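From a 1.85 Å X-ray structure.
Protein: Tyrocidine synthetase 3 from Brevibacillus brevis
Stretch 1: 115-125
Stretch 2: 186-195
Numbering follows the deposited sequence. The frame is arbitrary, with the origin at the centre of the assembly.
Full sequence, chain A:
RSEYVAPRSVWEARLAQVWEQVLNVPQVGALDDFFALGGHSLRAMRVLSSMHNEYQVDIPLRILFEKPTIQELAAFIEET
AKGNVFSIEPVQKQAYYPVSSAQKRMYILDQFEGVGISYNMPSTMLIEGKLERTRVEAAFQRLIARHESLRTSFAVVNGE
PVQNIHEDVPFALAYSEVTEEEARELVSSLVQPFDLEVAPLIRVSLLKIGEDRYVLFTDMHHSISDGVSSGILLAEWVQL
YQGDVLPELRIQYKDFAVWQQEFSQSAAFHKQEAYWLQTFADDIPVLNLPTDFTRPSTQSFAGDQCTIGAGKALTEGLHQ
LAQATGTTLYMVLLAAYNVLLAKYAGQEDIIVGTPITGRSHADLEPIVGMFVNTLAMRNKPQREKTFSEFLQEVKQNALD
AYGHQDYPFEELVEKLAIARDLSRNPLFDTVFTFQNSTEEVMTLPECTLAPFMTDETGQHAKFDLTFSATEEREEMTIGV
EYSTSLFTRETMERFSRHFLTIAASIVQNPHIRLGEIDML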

ATOM      1  N   VAL A 115       6.460 -22.034  -3.182  1.00 84.07           N
ATOM      2  CA  VAL A 115       5.462 -21.212  -2.493  1.00 83.60           C
ATOM      3  C   VAL A 115       4.017 -21.539  -2.940  1.00 83.00           C
ATOM      4  O   VAL A 115       3.103 -20.731  -2.765  1.00 83.14           O
ATOM      5  CB  VAL A 115       5.812 -19.709  -2.702  1.00 83.65           C
ATOM      6  CG1 VAL A 115       4.758 -18.791  -2.129  1.00 83.81           C
ATOM      7  CG2 VAL A 115       7.157 -19.396  -2.068  1.00 83.77           C
ATOM      8  N   GLY A 116       3.819 -22.739  -3.491  1.00 82.12           N
ATOM      9  CA  GLY A 116       2.493 -23.229  -3.899  1.00 81.21           C
ATOM     10  C   GLY A 116       1.582 -22.207  -4.562  1.00 80.25           C
ATOM     11  O   GLY A 116       1.876 -21.718  -5.655  1.00 80.21           O
ATOM     12  N   ILE A 117       0.473 -21.887  -3.893  1.00 78.90           N
ATOM     13  CA  ILE A 117      -0.493 -20.901  -4.394  1.00 77.68           C
ATOM     14  C   ILE A 117      -0.497 -19.615  -3.555  1.00 76.36           C
ATOM     15  O   ILE A 117      -1.453 -18.838  -3.598  1.00 75.99           O
ATOM     16  CB  ILE A 117      -1.933 -21.493  -4.462  1.00 77.73           C
ATOM     17  CG1 ILE A 117      -2.463 -21.840  -3.062  1.00 77.76           C
ATOM     18  CG2 ILE A 117      -1.954 -22.732  -5.351  1.00 78.14           C
ATOM     19  CD1 ILE A 117      -3.906 -22.293  -3.049  1.00 77.71           C
ATOM     20  N   SER A 118       0.578 -19.383  -2.805  1.00 74.73           N
ATOM     21  CA  SER A 118       0.645 -18.232  -1.902  1.00 73.47           C
ATOM     22  C   SER A 118       0.672 -16.884  -2.628  1.00 71.72           C
ATOM     23  O   SER A 118       0.251 -15.884  -2.060  1.00 71.24           O
ATOM     24  CB  SER A 118       1.860 -18.352  -0.982  1.00 73.77           C
ATOM     25  OG  SER A 118       1.933 -17.258  -0.083  1.00 75.50           O
ATOM     26  N   TYR A 119       1.161 -16.860  -3.870  1.00 69.83           N
ATOM     27  CA  TYR A 119       1.162 -15.636  -4.681  1.00 68.65           C
ATOM     28  C   TYR A 119      -0.008 -15.562  -5.669  1.00 67.30           C
ATOM     29  O   TYR A 119      -0.024 -14.708  -6.556  1.00 66.64           O
ATOM     30  CB  TYR A 119       2.482 -15.480  -5.438  1.00 69.27           C
ATOM     31  CG  TYR A 119       3.665 -15.164  -4.552  1.00 69.59           C
ATOM     32  CD1 TYR A 119       4.830 -15.917  -4.619  1.00 71.57           C
ATOM     33  CD2 TYR A 119       3.622 -14.098  -3.658  1.00 71.09           C
ATOM     34  CE1 TYR A 119       5.924 -15.621  -3.805  1.00 72.04           C
ATOM     35  CE2 TYR A 119       4.700 -13.799  -2.842  1.00 71.36           C
ATOM     36  CZ  TYR A 119       5.846 -14.556  -2.921  1.00 72.28           C
ATOM     37  OH  TYR A 119       6.913 -14.250  -2.110  1.00 72.60           O
ATOM     38  N   ASN A 120      -0.978 -16.455  -5.522  1.00 65.64           N
ATOM     39  CA  ASN A 120      -2.214 -16.346  -6.289  1.00 65.06           C
ATOM     40  C   ASN A 120      -3.086 -15.211  -5.758  1.00 64.24           C
ATOM     41  O   ASN A 120      -3.008 -14.847  -4.584  1.00 63.13           O
ATOM     42  CB  ASN A 120      -2.988 -17.661  -6.264  1.00 65.07           C
ATOM     43  CG  ASN A 120      -2.292 -18.749  -7.048  1.00 66.09           C
ATOM     44  OD1 ASN A 120      -1.127 -19.062  -6.791  1.00 66.25           O
ATOM     45  ND2 ASN A 120      -2.993 -19.319  -8.026  1.00 66.33           N
ATOM     46  N   MET A 121      -3.905 -14.657  -6.647  1.00 63.57           N
ATOM     47  CA  MET A 121      -4.842 -13.604  -6.313  1.00 63.37           C
ATOM     48  C   MET A 121      -6.217 -13.972  -6.863  1.00 63.07           C
ATOM     49  O   MET A 121      -6.685 -13.358  -7.822  1.00 62.84           O
ATOM     50  CB  MET A 121      -4.388 -12.290  -6.945  1.00 63.40           C
ATOM     51  CG  MET A 121      -3.049 -11.798  -6.454  1.00 63.86           C
ATOM     52  SD  MET A 121      -2.536 -10.288  -7.289  1.00 65.33           S
ATOM     53  CE  MET A 121      -3.746  -9.116  -6.689  1.00 66.37           C
ATOM     54  N   PRO A 122      -6.858 -14.995  -6.280  1.00 63.32           N
ATOM     55  CA  PRO A 122      -8.167 -15.417  -6.772  1.00 63.46           C
ATOM     56  C   PRO A 122      -9.314 -14.511  -6.320  1.00 63.72           C
ATOM     57  O   PRO A 122      -9.277 -13.969  -5.216  1.00 63.04           O
ATOM     58  CB  PRO A 122      -8.332 -16.807  -6.161  1.00 63.89           C
ATOM     59  CG  PRO A 122      -7.539 -16.758  -4.911  1.00 63.80           C
ATOM     60  CD  PRO A 122      -6.389 -15.838  -5.166  1.00 63.46           C
ATOM     61  N   SER A 123     -10.321 -14.367  -7.180  1.00 64.05           N
ATOM     62  CA  SER A 123     -11.565 -13.689  -6.831  1.00 64.46           C
ATOM     63  C   SER A 123     -12.740 -14.419  -7.479  1.00 64.80           C
ATOM     64  O   SER A 123     -12.582 -15.104  -8.499  1.00 64.01           O
ATOM     65  CB  SER A 123     -11.544 -12.234  -7.291  1.00 64.83           C
ATOM     66  OG  SER A 123     -11.526 -12.142  -8.707  1.00 65.91           O
ATOM     67  N   THR A 124     -13.909 -14.281  -6.864  1.00 65.12           N
ATOM     68  CA  THR A 124     -15.145 -14.830  -7.404  1.00 65.82           C
ATOM     69  C   THR A 124     -16.208 -13.745  -7.357  1.00 66.20           C
ATOM     70  O   THR A 124     -16.258 -12.957  -6.410  1.00 66.14           O
ATOM     71  CB  THR A 124     -15.625 -16.058  -6.612  1.00 65.83           C
ATOM     72  OG1 THR A 124     -15.745 -15.719  -5.224  1.00 66.59           O
ATOM     73  CG2 THR A 124     -14.645 -17.208  -6.766  1.00 66.48           C
ATOM     74  N   MET A 125     -17.033 -13.699  -8.397  1.00 66.73           N
ATOM     75  CA  MET A 125     -18.093 -12.707  -8.508  1.00 67.40           C
ATOM     76  C   MET A 125     -19.361 -13.408  -8.947  1.00 67.34           C
ATOM     77  O   MET A 125     -19.343 -14.162  -9.919  1.00 67.27           O
ATOM     78  CB  MET A 125     -17.700 -11.649  -9.538  1.00 67.78           C
ATOM     79  CG  MET A 125     -18.700 -10.520  -9.699  1.00 69.61           C
ATOM     80  SD  MET A 125     -17.946  -9.090 -10.498  1.00 73.81           S
ATOM     81  CE  MET A 125     -17.361  -9.830 -12.022  1.00 73.16           C
TER
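Stretch 2 186-195: LVSSLVQPFD

Stretch 2 runs antiparallel to stretch 1, as the nearest CA pairs establish: Ile117 CA lies 5.4 Å from Pro193 CA, Pro122 CA 6.7 Å from Val191 CA, and Thr124 CA 7.5 Å from Val187 CA. As one number rises the other falls, and the spacing widens toward the helical part of stretch 2. Residues 186-189 are helical, part of a helix that begins earlier in the chain, and the segment then continues as an irregular chain through Val191 (phi/psi -78/108°) and Gln192 (-140/157°). Stretch 1 opens with two overlapping turns, type II' from Val115 to Ser118 and type I from Ile117 to Asn120, before entering a strand at Ser123.

Val191 has the largest covered area, 89 Å². Its CA-to-CB bond points toward stretch 1, and chi1 is in the t well: Val191 CG1 is 3.7 Å from Ile117 CD1, and Val191 CG2 is 3.7 Å from Pro122 CB.

Asn120, with 63 Å² covered, supplies the polar link. Its ND2 donates to Gln192 O at 2.7 Å with an N-H...O angle of 158°, a short and nearly straight hydrogen bond. The same ND2 lies 3.6 Å from Phe194 CE1, approaching the ring obliquely. On the other branch of the amide, a water donates to Asn120 OD1 over 3.3 Å and accepts from Phe194 N over 2.9 Å, so the side chain engages the backbone of stretch 2 both directly and through solvent.

Ile117 (53 Å²) extends the apolar contact past Val191: its CG2 is 4.0 Å from Pro193 CD. At the far end, Thr124 CG2 comes within 3.2 Å of Val187 CG1, a tight methyl-methyl approach between two residues whose CA-to-CB bonds each point toward the other stretch.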

ATOM      1  N   LEU A 186     -15.453 -26.026  -6.407  1.00 73.08           N
ATOM      2  CA  LEU A 186     -14.601 -25.766  -7.573  1.00 72.56           C
ATOM      3  C   LEU A 186     -13.720 -24.546  -7.381  1.00 72.00           C
ATOM      4  O   LEU A 186     -12.517 -24.606  -7.624  1.00 72.08           O
ATOM      5  CB  LEU A 186     -15.429 -25.578  -8.848  1.00 72.56           C
ATOM      6  CG  LEU A 186     -15.616 -26.791  -9.749  1.00 72.75           C
ATOM      7  CD1 LEU A 186     -16.317 -26.348 -11.021  1.00 73.96           C
ATOM      8  CD2 LEU A 186     -14.296 -27.465 -10.083  1.00 72.41           C
ATOM      9  N   VAL A 187     -14.334 -23.450  -6.940  1.00 71.12           N
ATOM     10  CA  VAL A 187     -13.652 -22.164  -6.748  1.00 70.66           C
ATOM     11  C   VAL A 187     -12.368 -22.257  -5.923  1.00 69.78           C
ATOM     12  O   VAL A 187     -11.452 -21.442  -6.096  1.00 70.07           O
ATOM     13  CB  VAL A 187     -14.614 -21.134  -6.105  1.00 70.63           C
ATOM     14  CG1 VAL A 187     -13.857 -19.996  -5.455  1.00 71.69           C
ATOM     15  CG2 VAL A 187     -15.583 -20.609  -7.152  1.00 70.92           C
ATOM     16  N   SER A 188     -12.312 -23.227  -5.017  1.00 68.38           N
ATOM     17  CA  SER A 188     -11.105 -23.477  -4.239  1.00 67.50           C
ATOM     18  C   SER A 188     -10.108 -24.331  -5.027  1.00 66.36           C
ATOM     19  O   SER A 188      -8.916 -24.038  -5.042  1.00 65.69           O
ATOM     20  CB  SER A 188     -11.458 -24.158  -2.920  1.00 67.63           C
ATOM     21  OG  SER A 188     -10.354 -24.125  -2.038  1.00 68.82           O
ATOM     22  N   SER A 189     -10.599 -25.380  -5.685  1.00 65.17           N
ATOM     23  CA  SER A 189      -9.727 -26.279  -6.458  1.00 64.73           C
ATOM     24  C   SER A 189      -9.157 -25.614  -7.719  1.00 64.08           C
ATOM     25  O   SER A 189      -8.103 -26.024  -8.215  1.00 63.58           O
ATOM     26  CB  SER A 189     -10.461 -27.566  -6.834  1.00 64.55           C
ATOM     27  OG  SER A 189     -11.480 -27.315  -7.785  1.00 65.45           O
ATOM     28  N   LEU A 190      -9.843 -24.591  -8.228  1.00 63.21           N
ATOM     29  CA  LEU A 190      -9.376 -23.863  -9.414  1.00 62.96           C
ATOM     30  C   LEU A 190      -8.181 -22.945  -9.123  1.00 62.48           C
ATOM     31  O   LEU A 190      -7.530 -22.470 -10.050  1.00 62.26           O
ATOM     32  CB  LEU A 190     -10.517 -23.057 -10.053  1.00 62.94           C
ATOM     33  CG  LEU A 190     -11.648 -23.879 -10.684  1.00 63.37           C
ATOM     34  CD1 LEU A 190     -12.662 -22.980 -11.361  1.00 63.69           C
ATOM     35  CD2 LEU A 190     -11.117 -24.926 -11.677  1.00 63.75           C
ATOM     36  N   VAL A 191      -7.899 -22.689  -7.846  1.00 62.02           N
ATOM     37  CA  VAL A 191      -6.717 -21.927  -7.463  1.00 61.58           C
ATOM     38  C   VAL A 191      -5.490 -22.837  -7.553  1.00 61.51           C
ATOM     39  O   VAL A 191      -5.304 -23.743  -6.737  1.00 61.03           O
ATOM     40  CB  VAL A 191      -6.852 -21.310  -6.061  1.00 61.71           C
ATOM     41  CG1 VAL A 191      -5.651 -20.424  -5.749  1.00 62.56           C
ATOM     42  CG2 VAL A 191      -8.141 -20.488  -5.967  1.00 61.29           C
ATOM     43  N   GLN A 192      -4.665 -22.582  -8.565  1.00 61.37           N
ATOM     44  CA  GLN A 192      -3.563 -23.467  -8.927  1.00 61.20           C
ATOM     45  C   GLN A 192      -2.354 -22.625  -9.290  1.00 61.33           C
ATOM     46  O   GLN A 192      -2.505 -21.457  -9.657  1.00 61.45           O
ATOM     47  CB  GLN A 192      -3.958 -24.327 -10.132  1.00 61.12           C
ATOM     48  CG  GLN A 192      -5.017 -25.386  -9.851  1.00 61.09           C
ATOM     49  CD  GLN A 192      -4.490 -26.539  -9.026  1.00 60.44           C
ATOM     50  OE1 GLN A 192      -3.335 -26.962  -9.177  1.00 59.63           O
ATOM     51  NE2 GLN A 192      -5.346 -27.076  -8.157  1.00 58.93           N
ATOM     52  N   PRO A 193      -1.152 -23.215  -9.188  1.00 61.44           N
ATOM     53  CA  PRO A 193       0.059 -22.471  -9.490  1.00 61.58           C
ATOM     54  C   PRO A 193       0.161 -22.046 -10.957  1.00 61.39           C
ATOM     55  O   PRO A 193      -0.491 -22.620 -11.838  1.00 61.27           O
ATOM     56  CB  PRO A 193       1.190 -23.437  -9.102  1.00 61.57           C
ATOM     57  CG  PRO A 193       0.575 -24.767  -9.006  1.00 61.95           C
ATOM     58  CD  PRO A 193      -0.873 -24.594  -8.755  1.00 61.46           C
ATOM     59  N   PHE A 194       0.966 -21.023 -11.186  1.00 60.88           N
ATOM     60  CA  PHE A 194       1.229 -20.511 -12.518  1.00 60.34           C
ATOM     61  C   PHE A 194       2.646 -20.882 -12.904  1.00 59.78           C
ATOM     62  O   PHE A 194       3.560 -20.803 -12.074  1.00 59.49           O
ATOM     63  CB  PHE A 194       1.105 -18.986 -12.535  1.00 60.51           C
ATOM     64  CG  PHE A 194      -0.305 -18.488 -12.464  1.00 60.62           C
ATOM     65  CD1 PHE A 194      -0.912 -18.251 -11.241  1.00 60.64           C
ATOM     66  CD2 PHE A 194      -1.030 -18.263 -13.622  1.00 60.62           C
ATOM     67  CE1 PHE A 194      -2.215 -17.794 -11.177  1.00 61.19           C
ATOM     68  CE2 PHE A 194      -2.331 -17.800 -13.568  1.00 60.79           C
ATOM     69  CZ  PHE A 194      -2.925 -17.565 -12.343  1.00 60.80           C
ATOM     70  N   ASP A 195       2.826 -21.274 -14.159  1.00 59.15           N
ATOM     71  CA  ASP A 195       4.148 -21.369 -14.751  1.00 59.04           C
ATOM     72  C   ASP A 195       4.566 -19.960 -15.143  1.00 58.99           C
ATOM     73  O   ASP A 195       3.970 -19.355 -16.037  1.00 58.46           O
ATOM     74  CB  ASP A 195       4.128 -22.280 -15.979  1.00 59.20           C
ATOM     75  CG  ASP A 195       5.509 -22.495 -16.573  1.00 59.30           C
ATOM     76  OD1 ASP A 195       6.419 -21.672 -16.341  1.00 59.23           O
ATOM     77  OD2 ASP A 195       5.686 -23.493 -17.284  1.00 62.27           O
TER
HETATM   78  O   HOH W   1       1.428 -19.579  -8.735  1.00 48.67           O